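Local atomic coordinates of pyoverdine synthetase F (Pseudomonas aeruginosa PAO1, PDB entry 6CUL), a protein that folds as a single-chain alpha/beta protein around a mostly parallel beta-sheet flanked by helices. Residues I59-A64 / T109-P114; L104-T109 / S125-R130. All coordinates share one frame; numbering follows the deposited sequence.

Contact 1 of 2, residues I59-A64 / T109-P114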
ATOM      1  N   ILE A  59      -9.346   5.421  -4.757  1.00 31.74           N
ATOM      2  CA  ILE A  59      -9.499   4.425  -5.754  1.00 32.17           C
ATOM      3  C   ILE A  59      -9.074   3.003  -5.334  1.00 33.16           C
ATOM      4  O   ILE A  59      -8.189   2.816  -4.609  1.00 38.68           O
ATOM      5  CB  ILE A  59      -8.758   4.905  -7.012  1.00 33.34           C
ATOM      6  CG1 ILE A  59      -9.134   6.356  -7.339  1.00 41.50           C
ATOM      7  CG2 ILE A  59      -9.046   4.026  -8.202  1.00 40.47           C
ATOM      8  CD1 ILE A  59      -8.137   7.142  -8.091  1.00 34.54           C
ATOM      9  N   TYR A  60      -9.802   2.022  -5.763  1.00 40.17           N
ATOM     10  CA  TYR A  60      -9.493   0.661  -5.464  1.00 39.06           C
ATOM     11  C   TYR A  60      -9.737  -0.111  -6.754  1.00 36.28           C
ATOM     12  O   TYR A  60     -10.623   0.186  -7.456  1.00 43.81           O
ATOM     13  CB  TYR A  60     -10.282   0.192  -4.248  1.00 35.39           C
ATOM     14  CG  TYR A  60     -11.625  -0.213  -4.528  1.00 38.60           C
ATOM     15  CD1 TYR A  60     -12.652   0.671  -4.652  1.00 38.97           C
ATOM     16  CD2 TYR A  60     -11.879  -1.505  -4.723  1.00 41.20           C
ATOM     17  CE1 TYR A  60     -13.896   0.209  -4.960  1.00 43.11           C
ATOM     18  CE2 TYR A  60     -13.107  -1.976  -5.018  1.00 37.05           C
ATOM     19  CZ  TYR A  60     -14.097  -1.126  -5.125  1.00 41.52           C
ATOM     20  OH  TYR A  60     -15.251  -1.693  -5.419  1.00 55.36           O
ATOM     21  N   ASP A  61      -8.932  -1.072  -7.075  1.00 29.65           N
ATOM     22  CA  ASP A  61      -9.125  -1.773  -8.286  1.00 36.70           C
ATOM     23  C   ASP A  61      -9.865  -3.094  -8.311  1.00 36.49           C
ATOM     24  O   ASP A  61     -10.004  -3.627  -9.343  1.00 33.68           O
ATOM     25  CB  ASP A  61      -7.777  -2.041  -8.885  1.00 38.42           C
ATOM     26  CG  ASP A  61      -7.151  -3.245  -8.355  1.00 35.01           C
ATOM     27  OD1 ASP A  61      -6.993  -3.378  -7.189  1.00 32.89           O
ATOM     28  OD2 ASP A  61      -6.786  -4.049  -9.115  1.00 29.29           O
ATOM     29  N   ASP A  62     -10.367  -3.565  -7.209  1.00 28.40           N
ATOM     30  CA  ASP A  62     -10.960  -4.866  -7.198  1.00 27.22           C
ATOM     31  C   ASP A  62     -12.221  -4.997  -8.006  1.00 40.66           C
ATOM     32  O   ASP A  62     -12.900  -4.049  -8.193  1.00 43.50           O
ATOM     33  CB  ASP A  62     -11.258  -5.256  -5.781  1.00 35.23           C
ATOM     34  CG  ASP A  62     -10.178  -4.920  -4.850  1.00 32.91           C
ATOM     35  OD1 ASP A  62      -9.895  -3.777  -4.617  1.00 29.39           O
ATOM     36  OD2 ASP A  62      -9.616  -5.821  -4.331  1.00 31.92           O
ATOM     37  N   ASP A  63     -12.516  -6.159  -8.525  1.00 44.95           N
ATOM     38  CA  ASP A  63     -13.788  -6.264  -9.193  1.00 44.25           C
ATOM     39  C   ASP A  63     -14.668  -7.383  -8.664  1.00 40.07           C
ATOM     40  O   ASP A  63     -14.251  -8.470  -8.582  1.00 43.58           O
ATOM     41  CB  ASP A  63     -13.663  -6.328 -10.721  1.00 50.45           C
ATOM     42  CG  ASP A  63     -14.999  -6.457 -11.390  1.00 42.93           C
ATOM     43  OD1 ASP A  63     -15.785  -5.517 -11.538  1.00 26.67           O
ATOM     44  OD2 ASP A  63     -15.314  -7.577 -11.607  1.00 33.62           O
ATOM     45  N   ALA A  64     -15.875  -7.055  -8.358  1.00 45.43           N
ATOM     46  CA  ALA A  64     -16.805  -7.994  -7.840  1.00 45.10           C
ATOM     47  C   ALA A  64     -17.090  -9.174  -8.773  1.00 45.68           C
ATOM     48  O   ALA A  64     -17.404 -10.211  -8.318  1.00 46.05           O
ATOM     49  CB  ALA A  64     -18.059  -7.298  -7.418  1.00 36.92           C
ATOM     50  N   THR A 109     -10.480  -5.259 -14.520  1.00 40.96           N
ATOM     51  CA  THR A 109     -11.303  -6.296 -15.117  1.00 32.72           C
ATOM     52  C   THR A 109     -10.573  -7.164 -16.135  1.00 34.47           C
ATOM     53  O   THR A 109     -10.764  -8.317 -16.173  1.00 30.41           O
ATOM     54  CB  THR A 109     -12.443  -5.657 -15.793  1.00 29.33           C
ATOM     55  OG1 THR A 109     -11.968  -4.581 -16.588  1.00 33.47           O
ATOM     56  CG2 THR A 109     -13.310  -5.181 -14.784  1.00 39.66           C
ATOM     57  N   TYR A 110      -9.578  -6.598 -16.770  1.00 37.28           N
ATOM     58  CA  TYR A 110      -8.740  -7.239 -17.699  1.00 28.80           C
ATOM     59  C   TYR A 110      -8.158  -8.467 -17.099  1.00 36.59           C
ATOM     60  O   TYR A 110      -7.807  -9.309 -17.827  1.00 38.58           O
ATOM     61  CB  TYR A 110      -7.610  -6.293 -18.132  1.00 34.02           C
ATOM     62  CG  TYR A 110      -6.473  -6.079 -17.148  1.00 34.34           C
ATOM     63  CD1 TYR A 110      -5.467  -6.993 -17.048  1.00 33.10           C
ATOM     64  CD2 TYR A 110      -6.397  -4.956 -16.368  1.00 28.55           C
ATOM     65  CE1 TYR A 110      -4.443  -6.825 -16.203  1.00 34.11           C
ATOM     66  CE2 TYR A 110      -5.364  -4.760 -15.500  1.00 35.30           C
ATOM     67  CZ  TYR A 110      -4.382  -5.713 -15.423  1.00 35.49           C
ATOM     68  OH  TYR A 110      -3.353  -5.614 -14.564  1.00 34.19           O
ATOM     69  N   ARG A 111      -8.072  -8.562 -15.806  1.00 41.94           N
ATOM     70  CA  ARG A 111      -7.606  -9.747 -15.153  1.00 36.91           C
ATOM     71  C   ARG A 111      -8.510 -10.989 -15.377  1.00 39.29           C
ATOM     72  O   ARG A 111      -8.046 -12.040 -15.209  1.00 39.12           O
ATOM     73  CB  ARG A 111      -7.330  -9.482 -13.688  1.00 39.78           C
ATOM     74  CG  ARG A 111      -6.097  -8.688 -13.375  1.00 25.88           C
ATOM     75  CD  ARG A 111      -5.935  -8.471 -11.918  1.00 25.36           C
ATOM     76  NE  ARG A 111      -7.072  -7.839 -11.310  1.00 29.51           N
ATOM     77  CZ  ARG A 111      -7.772  -8.287 -10.304  1.00 22.45           C
ATOM     78  NH1 ARG A 111      -7.487  -9.375  -9.737  1.00 22.67           N
ATOM     79  NH2 ARG A 111      -8.749  -7.587  -9.865  1.00 35.14           N
ATOM     80  N   ARG A 112      -9.746 -10.814 -15.800  1.00 41.48           N
ATOM     81  CA  ARG A 112     -10.650 -11.898 -16.107  1.00 35.14           C
ATOM     82  C   ARG A 112     -10.077 -12.729 -17.224  1.00 32.37           C
ATOM     83  O   ARG A 112     -10.167 -13.872 -17.189  1.00 30.33           O
ATOM     84  CB  ARG A 112     -12.008 -11.354 -16.524  1.00 30.50           C
ATOM     85  CG  ARG A 112     -12.768 -10.564 -15.488  1.00 25.83           C
ATOM     86  CD  ARG A 112     -13.956  -9.811 -16.030  1.00 33.33           C
ATOM     87  NE  ARG A 112     -14.413  -8.726 -15.203  1.00 26.79           N
ATOM     88  CZ  ARG A 112     -15.620  -8.204 -15.232  1.00 14.87           C
ATOM     89  NH1 ARG A 112     -16.519  -8.664 -16.006  1.00 15.66           N
ATOM     90  NH2 ARG A 112     -15.912  -7.234 -14.466  1.00 14.08           N
ATOM     91  N   TYR A 113      -9.510 -12.112 -18.217  1.00 46.23           N
ATOM     92  CA  TYR A 113      -8.852 -12.808 -19.275  1.00 36.61           C
ATOM     93  C   TYR A 113      -7.520 -13.353 -18.786  1.00 30.25           C
ATOM     94  O   TYR A 113      -6.959 -12.813 -17.922  1.00 33.78           O
ATOM     95  CB  TYR A 113      -8.546 -11.842 -20.401  1.00 34.15           C
ATOM     96  CG  TYR A 113      -9.722 -11.366 -21.168  1.00 35.16           C
ATOM     97  CD1 TYR A 113     -10.290 -12.143 -22.117  1.00 31.08           C
ATOM     98  CD2 TYR A 113     -10.251 -10.113 -20.963  1.00 34.75           C
ATOM     99  CE1 TYR A 113     -11.375 -11.708 -22.832  1.00 36.33           C
ATOM    100  CE2 TYR A 113     -11.332  -9.672 -21.679  1.00 37.10           C
ATOM    101  CZ  TYR A 113     -11.900 -10.479 -22.621  1.00 43.15           C
ATOM    102  OH  TYR A 113     -12.964 -10.075 -23.344  1.00 38.96           O
ATOM    103  N   PRO A 114      -6.985 -14.417 -19.383  1.00 44.31           N
ATOM    104  CA  PRO A 114      -5.681 -14.974 -19.033  1.00 45.67           C
ATOM    105  C   PRO A 114      -4.535 -14.039 -19.228  1.00 47.68           C
ATOM    106  O   PRO A 114      -4.645 -13.117 -19.967  1.00 48.75           O
ATOM    107  CB  PRO A 114      -5.535 -16.132 -19.940  1.00 36.21           C
ATOM    108  CG  PRO A 114      -6.884 -16.500 -20.283  1.00 40.90           C
ATOM    109  CD  PRO A 114      -7.855 -15.509 -19.750  1.00 43.65           C
TER
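Asp61 and Asp63, in the acidic loop that leaves the C-terminal end of strand 55-60, face Arg111 and Arg112 at the short 3-10 segment 109-111; Thr109 and Arg112 belong to the pocket of the ligand FGD. The direct ionic link is a salt bridge, Asp63 OD2 to Arg112 NH2 at 2.9 Å. Asp63 holds CG anti to its backbone N (chi1 179°), and its side chain crosses that of Arg112 at about a right angle, with carboxylate and guanidinium planes 33° apart. OD2 also accepts a hydrogen bond from Glu65 N, whereas the buried Arg112 NE finds no partner in the model. Thr109 packs its methyl CG2 against Asp63 CG at 4.0 Å. Arg111 is held differently. Asp61 OD2 lies 4.1 Å from Arg111 NH2 but well out of the guanidinium plane, an attraction of charges without a salt bridge. The salt-bridge partner of Arg111 NH2 is Asp69 OD2, which also accepts the Asp63 backbone N-H, while Asp61 OD1 turns to Ser11 and Arg13. The contact thus sits just beyond the C-terminal ends of the neighbouring strands 55-60 and 103-105, between helix 67-72 and the loop running into helix 118-136.

Contact 2 of 2, residues L104-T109 / S125-R130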
ATOM      1  N   LEU A 104     -13.601   4.867  -4.939  1.00 38.55           N
ATOM      2  CA  LEU A 104     -13.760   4.772  -6.378  1.00 44.07           C
ATOM      3  C   LEU A 104     -13.240   3.476  -6.925  1.00 43.82           C
ATOM      4  O   LEU A 104     -12.201   3.048  -6.526  1.00 43.15           O
ATOM      5  CB  LEU A 104     -12.930   5.821  -7.072  1.00 48.10           C
ATOM      6  CG  LEU A 104     -13.428   7.222  -7.017  1.00 47.74           C
ATOM      7  CD1 LEU A 104     -12.556   8.139  -7.810  1.00 43.50           C
ATOM      8  CD2 LEU A 104     -14.785   7.198  -7.606  1.00 59.03           C
ATOM      9  N   SER A 105     -13.930   2.861  -7.861  1.00 38.67           N
ATOM     10  CA  SER A 105     -13.408   1.674  -8.419  1.00 37.31           C
ATOM     11  C   SER A 105     -13.062   1.948  -9.844  1.00 48.65           C
ATOM     12  O   SER A 105     -13.902   2.425 -10.563  1.00 49.03           O
ATOM     13  CB  SER A 105     -14.371   0.525  -8.391  1.00 40.55           C
ATOM     14  OG  SER A 105     -13.690  -0.696  -8.590  1.00 30.04           O
ATOM     15  N   VAL A 106     -11.848   1.611 -10.237  1.00 46.52           N
ATOM     16  CA  VAL A 106     -11.397   1.698 -11.594  1.00 45.95           C
ATOM     17  C   VAL A 106     -10.964   0.244 -11.755  1.00 45.30           C
ATOM     18  O   VAL A 106      -9.816  -0.045 -11.797  1.00 51.76           O
ATOM     19  CB  VAL A 106     -10.271   2.668 -11.816  1.00 45.45           C
ATOM     20  CG1 VAL A 106      -9.542   2.357 -13.093  1.00 53.55           C
ATOM     21  CG2 VAL A 106     -10.776   4.050 -11.850  1.00 36.02           C
ATOM     22  N   PRO A 107     -11.926  -0.655 -11.896  1.00 44.22           N
ATOM     23  CA  PRO A 107     -11.587  -2.066 -11.887  1.00 44.68           C
ATOM     24  C   PRO A 107     -10.682  -2.627 -12.970  1.00 46.57           C
ATOM     25  O   PRO A 107     -10.929  -2.405 -14.080  1.00 40.14           O
ATOM     26  CB  PRO A 107     -12.948  -2.733 -11.952  1.00 48.21           C
ATOM     27  CG  PRO A 107     -13.919  -1.687 -11.627  1.00 48.82           C
ATOM     28  CD  PRO A 107     -13.345  -0.438 -12.113  1.00 42.20           C
ATOM     29  N   SER A 108      -9.664  -3.379 -12.568  1.00 48.08           N
ATOM     30  CA  SER A 108      -8.775  -4.077 -13.447  1.00 39.83           C
ATOM     31  C   SER A 108      -9.367  -5.396 -13.821  1.00 37.01           C
ATOM     32  O   SER A 108      -8.847  -6.426 -13.535  1.00 33.04           O
ATOM     33  CB  SER A 108      -7.403  -4.338 -12.833  1.00 36.45           C
ATOM     34  OG  SER A 108      -7.416  -4.875 -11.573  1.00 42.59           O
ATOM     35  N   THR A 109     -10.480  -5.259 -14.520  1.00 40.96           N
ATOM     36  CA  THR A 109     -11.303  -6.296 -15.117  1.00 32.72           C
ATOM     37  C   THR A 109     -10.573  -7.164 -16.135  1.00 34.47           C
ATOM     38  O   THR A 109     -10.764  -8.317 -16.173  1.00 30.41           O
ATOM     39  CB  THR A 109     -12.443  -5.657 -15.793  1.00 29.33           C
ATOM     40  OG1 THR A 109     -11.968  -4.581 -16.588  1.00 33.47           O
ATOM     41  CG2 THR A 109     -13.310  -5.181 -14.784  1.00 39.66           C
ATOM     42  N   SER A 125      -3.940  -1.894 -20.493  1.00 40.20           N
ATOM     43  CA  SER A 125      -3.694  -0.568 -20.941  1.00 44.73           C
ATOM     44  C   SER A 125      -4.900   0.294 -20.728  1.00 43.28           C
ATOM     45  O   SER A 125      -4.741   1.370 -20.269  1.00 46.86           O
ATOM     46  CB  SER A 125      -3.294  -0.530 -22.417  1.00 50.83           C
ATOM     47  OG  SER A 125      -3.326   0.769 -22.957  1.00 57.55           O
ATOM     48  N   ASP A 126      -6.088  -0.147 -21.045  1.00 37.90           N
ATOM     49  CA  ASP A 126      -7.249   0.692 -20.828  1.00 38.37           C
ATOM     50  C   ASP A 126      -7.509   1.041 -19.350  1.00 42.46           C
ATOM     51  O   ASP A 126      -8.036   2.062 -19.072  1.00 45.52           O
ATOM     52  CB  ASP A 126      -8.467   0.085 -21.518  1.00 41.06           C
ATOM     53  CG  ASP A 126      -9.616   1.004 -21.602  1.00 49.62           C
ATOM     54  OD1 ASP A 126      -9.652   1.827 -22.459  1.00 47.84           O
ATOM     55  OD2 ASP A 126     -10.524   0.879 -20.844  1.00 44.99           O
ATOM     56  N   PHE A 127      -7.223   0.123 -18.445  1.00 47.18           N
ATOM     57  CA  PHE A 127      -7.313   0.344 -17.021  1.00 48.12           C
ATOM     58  C   PHE A 127      -6.322   1.403 -16.591  1.00 44.25           C
ATOM     59  O   PHE A 127      -6.665   2.299 -15.877  1.00 46.18           O
ATOM     60  CB  PHE A 127      -7.029  -0.921 -16.293  1.00 40.94           C
ATOM     61  CG  PHE A 127      -6.533  -0.719 -14.915  1.00 43.12           C
ATOM     62  CD1 PHE A 127      -7.371  -0.342 -13.918  1.00 41.59           C
ATOM     63  CD2 PHE A 127      -5.223  -0.949 -14.607  1.00 55.91           C
ATOM     64  CE1 PHE A 127      -6.933  -0.199 -12.654  1.00 39.75           C
ATOM     65  CE2 PHE A 127      -4.777  -0.811 -13.330  1.00 51.47           C
ATOM     66  CZ  PHE A 127      -5.642  -0.433 -12.354  1.00 43.47           C
ATOM     67  N   GLU A 128      -5.096   1.296 -17.045  1.00 39.59           N
ATOM     68  CA  GLU A 128      -4.166   2.351 -16.816  1.00 48.62           C
ATOM     69  C   GLU A 128      -4.723   3.596 -17.497  1.00 56.88           C
ATOM     70  O   GLU A 128      -4.634   4.649 -16.941  1.00 61.54           O
ATOM     71  CB  GLU A 128      -2.799   2.057 -17.380  1.00 44.31           C
ATOM     72  CG  GLU A 128      -2.218   0.750 -16.963  1.00 41.89           C
ATOM     73  CD  GLU A 128      -0.722   0.752 -16.925  1.00 55.69           C
ATOM     74  OE1 GLU A 128      -0.175   1.623 -16.284  1.00 59.29           O
ATOM     75  OE2 GLU A 128      -0.085  -0.114 -17.491  1.00 45.98           O
ATOM     76  N   ARG A 129      -5.290   3.471 -18.683  1.00 51.81           N
ATOM     77  CA  ARG A 129      -5.848   4.615 -19.334  1.00 45.60           C
ATOM     78  C   ARG A 129      -6.989   5.203 -18.517  1.00 44.92           C
ATOM     79  O   ARG A 129      -7.067   6.372 -18.407  1.00 42.49           O
ATOM     80  CB  ARG A 129      -6.274   4.275 -20.712  1.00 40.38           C
ATOM     81  CG  ARG A 129      -6.728   5.482 -21.464  1.00 44.42           C
ATOM     82  CD  ARG A 129      -8.183   5.837 -21.240  1.00 45.54           C
ATOM     83  NE  ARG A 129      -9.084   4.773 -21.571  1.00 37.91           N
ATOM     84  CZ  ARG A 129     -10.355   4.764 -21.245  1.00 39.82           C
ATOM     85  NH1 ARG A 129     -10.857   5.736 -20.549  1.00 33.44           N
ATOM     86  NH2 ARG A 129     -11.108   3.747 -21.565  1.00 42.70           N
ATOM     87  N   ARG A 130      -7.841   4.360 -17.952  1.00 47.58           N
ATOM     88  CA  ARG A 130      -8.871   4.782 -17.012  1.00 48.23           C
ATOM     89  C   ARG A 130      -8.276   5.317 -15.697  1.00 45.92           C
ATOM     90  O   ARG A 130      -8.893   6.097 -15.059  1.00 48.57           O
ATOM     91  CB  ARG A 130      -9.813   3.652 -16.667  1.00 41.96           C
ATOM     92  CG  ARG A 130     -11.058   3.561 -17.494  1.00 45.51           C
ATOM     93  CD  ARG A 130     -11.992   2.439 -17.066  1.00 51.97           C
ATOM     94  NE  ARG A 130     -11.364   1.121 -16.933  1.00 63.94           N
ATOM     95  CZ  ARG A 130     -11.664   0.221 -15.999  1.00 48.18           C
ATOM     96  NH1 ARG A 130     -12.546   0.472 -15.094  1.00 31.81           N
ATOM     97  NH2 ARG A 130     -11.034  -0.917 -15.984  1.00 46.82           N
TER
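Phe127, one turn before Arg130 on helix 118-136, presents its ring to the segment that follows strand 103-105. CG stands anti to the backbone N (chi1 155°), and the ring receives Ser108 over one face: Ser108 CB lies 4.1 Å from the ring centroid and only 7° off its normal, a CH-pi contact. At the rim, Val106 O lies near the ring plane, 3.0 Å from Phe127 CE1, and the methyl Val106 CG1 packs on Phe127 CD1 at 3.6 Å. The loop residue Val150 touches both Phe127 and Ser108. Further along, Arg129 is paired with Asp126 on the helix itself through a salt bridge from NH2 to OD1, and Arg130 returns to the contact. Arg130 CB packs on Val106 CG1 at 3.8 Å, and the same methyl lies over one face of the guanidinium, offset toward the rim. A bend at chi3 turns the chain, and NH2 donates to Pro107 O, which lies near the guanidinium plane; the modelled separation of 2.4 Å is too short to be trusted. Arg130 NH1 lies against Pro107 CD at 3.2 Å. Pro107 O also accepts Thr109 N at 2.9 Å, closing an inverse gamma turn centred on Ser108, so the arginine appears to reach the same carbonyl that closes the turn, though the length of its bond is doubtful. This is the packing of a beta-alpha-beta crossover: the chain leaves edge strand 103-105, bends, and is covered by the helix that leads to the parallel strand 142-145.

In the fold
From the N terminus, the chain reaches strand 55-60, passes through helix 67-72, and comes back to the sheet as its edge strand 103-105. Contact 1 closes this long excursion, bringing residues 109-114 beside the loop after strand 55-60. Contact 2 closes a much shorter one, folding helix 118-136 back over the exit of strand 103-105. The two cross along the chain, since their segments alternate, and they share Thr109. Their centres lie about 8 Å apart, joined by Tyr60 N to Leu104 O between neighbouring strands and by Asp61 OD2 to Ser108 OG. Together they tie two adjacent strand ends to the crossover helix beside the FGD pocket residues.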